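Side-chain contacts in heroin esterase (Rhodococcus sp., PDB 1LZL), which probably hydrolyses the acetyl ester bonds of heroin as an esterase of the alpha/beta-hydrolase fold: residues A[271-275]-A[276-280]; A[232-235]-A[236-240]; A[44-48]-A[49-53]. All coordinates share one frame; numbering follows the deposited sequence.

Interaction 1: residues A[271-275]-A[276-280]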
loop_
_atom_site.group_PDB
_atom_site.type_symbol
_atom_site.label_atom_id
_atom_site.label_comp_id
_atom_site.label_asym_id
_atom_site.label_seq_id
_atom_site.Cartn_x
_atom_site.Cartn_y
_atom_site.Cartn_z
ATOM N N LEU A 271 7.297 -6.662 14.107
ATOM C CA LEU A 271 8.055 -7.042 15.305
ATOM C C LEU A 271 9.427 -6.406 15.281
ATOM O O LEU A 271 9.896 -5.871 16.287
ATOM C CB LEU A 271 8.094 -8.584 15.411
ATOM C CG LEU A 271 8.957 -9.122 16.549
ATOM C CD1 LEU A 271 8.409 -8.663 17.893
ATOM C CD2 LEU A 271 9.059 -10.663 16.455
ATOM N N ARG A 272 10.130 -6.417 14.133
ATOM C CA ARG A 272 11.450 -5.815 14.078
ATOM C C ARG A 272 11.368 -4.312 14.218
ATOM O O ARG A 272 12.255 -3.701 14.835
ATOM C CB ARG A 272 12.113 -6.205 12.766
ATOM C CG ARG A 272 12.484 -7.691 12.804
ATOM C CD ARG A 272 12.895 -8.172 11.411
ATOM N NE ARG A 272 13.854 -7.271 10.912
ATOM C CZ ARG A 272 14.391 -6.614 9.950
ATOM N NH1 ARG A 272 13.933 -6.700 8.714
ATOM N NH2 ARG A 272 15.431 -5.857 10.292
ATOM N N LEU A 273 10.323 -3.652 13.708
ATOM C CA LEU A 273 10.197 -2.229 13.982
ATOM C C LEU A 273 10.092 -1.968 15.486
ATOM O O LEU A 273 10.778 -1.090 16.050
ATOM C CB LEU A 273 8.950 -1.690 13.248
ATOM C CG LEU A 273 8.981 -1.492 11.744
ATOM C CD1 LEU A 273 7.549 -1.237 11.244
ATOM C CD2 LEU A 273 9.858 -0.319 11.308
ATOM N N LEU A 274 9.213 -2.691 16.167
ATOM C CA LEU A 274 9.056 -2.589 17.605
ATOM C C LEU A 274 10.401 -2.817 18.304
ATOM O O LEU A 274 10.753 -2.032 19.188
ATOM C CB LEU A 274 8.062 -3.660 18.118
ATOM C CG LEU A 274 6.600 -3.249 17.823
ATOM C CD1 LEU A 274 5.683 -4.452 17.910
ATOM C CD2 LEU A 274 6.093 -2.148 18.772
ATOM N N GLN A 275 11.124 -3.844 17.905
ATOM C CA GLN A 275 12.387 -4.138 18.568
ATOM C C GLN A 275 13.429 -3.035 18.293
ATOM O O GLN A 275 14.399 -2.881 19.044
ATOM C CB GLN A 275 12.885 -5.505 18.086
ATOM C CG GLN A 275 12.022 -6.629 18.637
ATOM C CD GLN A 275 12.345 -7.989 18.114
ATOM O OE1 GLN A 275 12.842 -8.167 16.983
ATOM N NE2 GLN A 275 12.029 -9.037 18.877
ATOM N N ALA A 276 13.233 -2.253 17.241
ATOM C CA ALA A 276 14.102 -1.110 16.894
ATOM C C ALA A 276 13.612 0.135 17.612
ATOM O O ALA A 276 14.243 1.176 17.337
ATOM C CB ALA A 276 14.157 -0.930 15.364
ATOM N N GLY A 277 12.622 0.081 18.484
ATOM C CA GLY A 277 12.163 1.227 19.260
ATOM C C GLY A 277 11.114 2.077 18.589
ATOM O O GLY A 277 10.742 3.127 19.129
ATOM N N VAL A 278 10.571 1.613 17.449
ATOM C CA VAL A 278 9.520 2.308 16.743
ATOM C C VAL A 278 8.168 2.007 17.400
ATOM O O VAL A 278 7.920 0.847 17.809
ATOM C CB VAL A 278 9.475 1.899 15.266
ATOM C CG1 VAL A 278 8.378 2.697 14.538
ATOM C CG2 VAL A 278 10.820 2.159 14.611
ATOM N N SER A 279 7.293 2.979 17.532
ATOM C CA SER A 279 5.936 2.777 18.017
ATOM C C SER A 279 5.131 2.076 16.901
ATOM O O SER A 279 5.032 2.643 15.794
ATOM C CB SER A 279 5.272 4.068 18.435
ATOM O OG SER A 279 3.956 3.849 18.930
ATOM N N VAL A 280 4.588 0.895 17.191
ATOM C CA VAL A 280 3.850 0.155 16.155
ATOM C C VAL A 280 2.517 -0.351 16.701
ATOM O O VAL A 280 2.443 -0.831 17.833
ATOM C CB VAL A 280 4.665 -1.032 15.635
ATOM C CG1 VAL A 280 3.944 -1.765 14.482
ATOM C CG2 VAL A 280 6.045 -0.602 15.163
#
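R272 opens the contact through its backbone: its carbonyl O receives the N-H of A276 at 3.0 Å, the last regular bond of the helix, while its guanidinium reaches away to the carbonyl of A243. One residue on, L273 does double duty. Its O accepts V278 N at 3.1 Å, with only a weak second bond from A276 N, and its CB lies 3.6 Å from V280 CG2. L274 lends its O to G277 N (2.9 Å), the donor standing well above the carbonyl plane. These bonds from V278 N and G277 N make a Schellman motif, whose positive phi (88°) at position 277 suits glycine because no CB has to be accommodated. L274 starts off away from the following residues, but its branched end returns: CG is anti to the carbonyl carbon (chi1 -77°), and CD2 comes to 3.6 Å from V280 CB, the two side chains meeting at a slant. Leucine and beta-branched valine thus pack together where the chain folds back on the helix end. The turn ends helix 263-275 and leads into edge strand 280-285; L273 also packs on L246 and L249, and S279 pairs through its backbone with T252, at the start of neighbouring strand 252-257.

Interaction 2: residues A[232-235]-A[236-240]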
loop_
_atom_site.group_PDB
_atom_site.type_symbol
_atom_site.label_atom_id
_atom_site.label_comp_id
_atom_site.label_asym_id
_atom_site.label_seq_id
_atom_site.Cartn_x
_atom_site.Cartn_y
_atom_site.Cartn_z
ATOM N N PRO A 232 21.853 -11.710 -3.820
ATOM C CA PRO A 232 22.386 -10.772 -2.830
ATOM C C PRO A 232 22.258 -9.312 -3.241
ATOM O O PRO A 232 22.472 -8.408 -2.422
ATOM C CB PRO A 232 23.883 -11.139 -2.771
ATOM C CG PRO A 232 24.199 -11.635 -4.143
ATOM C CD PRO A 232 22.952 -12.388 -4.554
ATOM N N ASP A 233 21.941 -9.011 -4.507
ATOM C CA ASP A 233 21.911 -7.598 -4.847
ATOM C C ASP A 233 20.484 -7.063 -4.910
ATOM O O ASP A 233 20.127 -6.547 -5.965
ATOM C CB ASP A 233 22.557 -7.300 -6.193
ATOM C CG ASP A 233 24.015 -7.647 -6.341
ATOM O OD1 ASP A 233 24.700 -7.705 -5.294
ATOM O OD2 ASP A 233 24.441 -7.853 -7.504
ATOM N N VAL A 234 19.709 -7.162 -3.825
ATOM C CA VAL A 234 18.380 -6.577 -3.805
ATOM C C VAL A 234 18.340 -5.382 -2.863
ATOM O O VAL A 234 18.693 -5.472 -1.674
ATOM C CB VAL A 234 17.325 -7.632 -3.380
ATOM C CG1 VAL A 234 15.953 -6.973 -3.362
ATOM C CG2 VAL A 234 17.350 -8.812 -4.331
ATOM N N SER A 235 17.922 -4.215 -3.388
ATOM C CA SER A 235 17.826 -3.020 -2.565
ATOM C C SER A 235 16.815 -3.126 -1.427
ATOM O O SER A 235 15.727 -3.683 -1.575
ATOM C CB SER A 235 17.402 -1.862 -3.497
ATOM O OG SER A 235 17.253 -0.676 -2.677
ATOM N N ILE A 236 17.199 -2.575 -0.270
ATOM C CA ILE A 236 16.244 -2.507 0.850
ATOM C C ILE A 236 15.049 -1.635 0.462
ATOM O O ILE A 236 14.013 -1.784 1.136
ATOM C CB ILE A 236 16.891 -1.954 2.127
ATOM C CG1 ILE A 236 17.299 -0.469 1.994
ATOM C CG2 ILE A 236 18.018 -2.871 2.561
ATOM C CD1 ILE A 236 17.724 0.136 3.315
ATOM N N TYR A 237 15.158 -0.779 -0.549
ATOM C CA TYR A 237 13.989 0.003 -0.931
ATOM C C TYR A 237 13.034 -0.819 -1.815
ATOM O O TYR A 237 11.860 -0.419 -1.931
ATOM C CB TYR A 237 14.409 1.288 -1.636
ATOM C CG TYR A 237 15.473 2.038 -0.855
ATOM C CD1 TYR A 237 15.250 2.483 0.425
ATOM C CD2 TYR A 237 16.717 2.310 -1.396
ATOM C CE1 TYR A 237 16.192 3.165 1.158
ATOM C CE2 TYR A 237 17.690 2.989 -0.683
ATOM C CZ TYR A 237 17.426 3.436 0.592
ATOM O OH TYR A 237 18.415 4.090 1.308
ATOM N N ALA A 238 13.513 -1.892 -2.427
ATOM C CA ALA A 238 12.711 -2.828 -3.186
ATOM C C ALA A 238 12.023 -3.802 -2.231
ATOM O O ALA A 238 10.831 -4.080 -2.386
ATOM C CB ALA A 238 13.555 -3.602 -4.204
ATOM N N ALA A 239 12.800 -4.354 -1.286
ATOM C CA ALA A 239 12.305 -5.387 -0.372
ATOM C C ALA A 239 12.656 -4.963 1.050
ATOM O O ALA A 239 13.749 -5.348 1.551
ATOM C CB ALA A 239 12.924 -6.759 -0.696
ATOM N N PRO A 240 11.847 -4.125 1.665
ATOM C CA PRO A 240 12.146 -3.581 2.993
ATOM C C PRO A 240 12.458 -4.642 4.032
ATOM O O PRO A 240 13.206 -4.332 4.980
ATOM C CB PRO A 240 10.856 -2.808 3.321
ATOM C CG PRO A 240 10.403 -2.320 1.953
ATOM C CD PRO A 240 10.637 -3.497 1.051
#
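Directly after S235, whose OG and O take up the amides that follow, I236 begins a short run of helical backbone angles. Its CG1 takes the cramped place between backbone N and carbonyl carbon (chi1 67°), which lays that atom over the centre of the Y237 ring, 3.8 Å above the plane. Y237 comes next, and its backbone N donates to S235 OG at 3.0 Å. The serine oxygen is anti to its own backbone N (chi1 178°), which turns it forward to the amide two residues on; serine suits the place because its short side chain places an acceptor within bonding distance of that amide. The same OG approaches CD2 of the Y237 ring obliquely at 3.3 Å. Farther out, the phenol hydroxyl bonds to D175 and the ring makes a cation-pi contact with K172, tying the turn to helix 161-176. A238 and A239 both send their N-H groups to S235 O, each N at 3.0 Å. The first donor stands well above the carbonyl plane, whereas the second arrives almost end-on to the C=O with an N-H...O angle of 163°, so one carbonyl is gripped twice. Small methyls fit here: A239 CB rests 4.0 Å from V234 CG1, while A238 and A239 also touch L222 and W218 of helix 211-222, respectively. P240 then packs on A167 and L171. The serine OG accepting from the amide two residues ahead is the mark of an ST turn, here opening a short run of helical backbone angles in the long loop between helix 211-222 and strand 252-257 of the alpha/beta-hydrolase fold.

Interaction 3: residues A[44-48]-A[49-53]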
loop_
_atom_site.group_PDB
_atom_site.type_symbol
_atom_site.label_atom_id
_atom_site.label_comp_id
_atom_site.label_asym_id
_atom_site.label_seq_id
_atom_site.Cartn_x
_atom_site.Cartn_y
_atom_site.Cartn_z
ATOM N N LEU A 44 -19.323 5.636 -6.846
ATOM C CA LEU A 44 -18.628 6.226 -5.693
ATOM C C LEU A 44 -19.026 7.687 -5.487
ATOM O O LEU A 44 -19.000 8.516 -6.391
ATOM C CB LEU A 44 -17.111 6.135 -5.855
ATOM C CG LEU A 44 -16.193 6.783 -4.817
ATOM C CD1 LEU A 44 -16.315 6.118 -3.427
ATOM C CD2 LEU A 44 -14.745 6.684 -5.276
ATOM N N SER A 45 -19.378 8.036 -4.253
ATOM C CA SER A 45 -19.713 9.396 -3.870
ATOM C C SER A 45 -18.470 10.202 -3.514
ATOM O O SER A 45 -17.608 9.749 -2.738
ATOM C CB SER A 45 -20.687 9.395 -2.661
ATOM O OG SER A 45 -20.884 10.716 -2.202
ATOM N N PHE A 46 -18.437 11.399 -4.092
ATOM C CA PHE A 46 -17.410 12.373 -3.797
ATOM C C PHE A 46 -17.958 13.554 -3.010
ATOM O O PHE A 46 -17.399 14.628 -2.929
ATOM C CB PHE A 46 -16.763 12.828 -5.101
ATOM C CG PHE A 46 -15.873 11.795 -5.765
ATOM C CD1 PHE A 46 -16.362 10.723 -6.471
ATOM C CD2 PHE A 46 -14.484 11.946 -5.629
ATOM C CE1 PHE A 46 -15.501 9.802 -7.041
ATOM C CE2 PHE A 46 -13.624 11.030 -6.228
ATOM C CZ PHE A 46 -14.122 9.946 -6.943
ATOM N N ASP A 47 -19.119 13.331 -2.367
ATOM C CA ASP A 47 -19.702 14.361 -1.513
ATOM C C ASP A 47 -18.719 14.785 -0.431
ATOM O O ASP A 47 -18.102 13.940 0.197
ATOM C CB ASP A 47 -20.998 13.886 -0.845
ATOM C CG ASP A 47 -21.808 15.061 -0.325
ATOM O OD1 ASP A 47 -22.096 16.014 -1.089
ATOM O OD2 ASP A 47 -22.152 15.022 0.876
ATOM N N GLY A 48 -18.602 16.092 -0.234
ATOM C CA GLY A 48 -17.791 16.742 0.732
ATOM C C GLY A 48 -16.313 16.755 0.392
ATOM O O GLY A 48 -15.530 17.175 1.241
ATOM N N VAL A 49 -15.872 16.315 -0.764
ATOM C CA VAL A 49 -14.442 16.389 -1.085
ATOM C C VAL A 49 -14.270 16.834 -2.531
ATOM O O VAL A 49 -15.261 16.831 -3.279
ATOM C CB VAL A 49 -13.680 15.060 -0.886
ATOM C CG1 VAL A 49 -13.888 14.495 0.501
ATOM C CG2 VAL A 49 -14.085 14.036 -1.952
ATOM N N SER A 50 -13.054 17.241 -2.896
ATOM C CA SER A 50 -12.762 17.521 -4.304
ATOM C C SER A 50 -11.434 16.851 -4.703
ATOM O O SER A 50 -10.612 16.634 -3.816
ATOM C CB SER A 50 -12.771 18.999 -4.635
ATOM O OG SER A 50 -11.668 19.702 -4.136
ATOM N N LEU A 51 -11.292 16.528 -5.966
ATOM C CA LEU A 51 -10.119 15.829 -6.502
ATOM C C LEU A 51 -9.538 16.675 -7.602
ATOM O O LEU A 51 -10.255 17.122 -8.515
ATOM C CB LEU A 51 -10.527 14.420 -6.972
ATOM C CG LEU A 51 -9.414 13.408 -7.309
ATOM C CD1 LEU A 51 -9.897 11.979 -7.279
ATOM C CD2 LEU A 51 -8.815 13.654 -8.686
ATOM N N ARG A 52 -8.226 16.890 -7.562
ATOM C CA ARG A 52 -7.615 17.533 -8.724
ATOM C C ARG A 52 -6.284 16.813 -8.957
ATOM O O ARG A 52 -5.794 16.153 -8.058
ATOM C CB ARG A 52 -7.408 19.024 -8.592
ATOM C CG ARG A 52 -6.308 19.463 -7.634
ATOM C CD ARG A 52 -6.187 20.992 -7.588
ATOM N NE ARG A 52 -5.576 21.393 -6.319
ATOM C CZ ARG A 52 -4.395 21.944 -6.167
ATOM N NH1 ARG A 52 -3.638 22.199 -7.244
ATOM N NH2 ARG A 52 -3.921 22.270 -4.960
ATOM N N GLU A 53 -5.766 16.978 -10.159
ATOM C CA GLU A 53 -4.527 16.293 -10.471
ATOM C C GLU A 53 -3.318 17.184 -10.268
ATOM O O GLU A 53 -3.294 18.308 -10.756
ATOM C CB GLU A 53 -4.588 15.827 -11.916
ATOM C CG GLU A 53 -3.403 14.965 -12.362
ATOM C CD GLU A 53 -3.732 14.473 -13.777
ATOM O OE1 GLU A 53 -4.686 13.663 -13.871
ATOM O OE2 GLU A 53 -3.077 14.904 -14.747
#
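A type II beta turn from F46 to V49 delivers the chain into strand 49-56, the outermost strand at one end of the central sheet. V49 N donates to F46 O at 3.1 Å, closing the turn with an N-H...O angle of 162°, although the donor stands above the carbonyl plane. G48 occupies the third position of the turn, where phi is positive (75°); lacking a CB, glycine takes up this conformation with little strain. Just ahead lies an ST turn, in which S45 OG accepts from D47 N at 3.2 Å, and the two turns overlap at F46 and D47. The backbone carbonyls of S45 and D47 are both bonded by R107 of helix 99-109, which anchors the bend to its neighbour. Hydrophobic side chains cover the same junction. V49 is buried, packed on A106 of that helix and on V70 of strand 65-72, and its CG2 lies 3.5 Å from F46 O. With CG1 anti to the carbonyl carbon (chi1 -53°), CG2 falls between backbone N and carbonyl carbon and faces back toward F46. A broad aromatic ring suits position 46 because it can span from V49 to L51, two residues along on the same side of the strand, while also touching D99 and V103. The ring meets both aliphatic side chains obliquely: F46 CD2 is 4.2 Å from V49 CG2, and F46 CE2 is 4.0 Å from L51 CD1.

All three contacts are local turns where the chain changes direction, and interactions 1 and 3 serve the two ends of the sheet: interaction 1 leads into outermost strand 280-285, and interaction 3 into outermost strand 49-56. Their centres lie about 36 Å apart, on opposite sides of the centre of the chain. Interaction 2 is also about 36 Å from interaction 3 between centres, but only about 20 Å from interaction 1, with nearest atoms about 4 Å apart and no touch. The probable catalytic triad, S160, D260 and H290, belongs to none of them; Y237 and P240 of interaction 2 pack on helix 161-176, which follows the probable nucleophile S160.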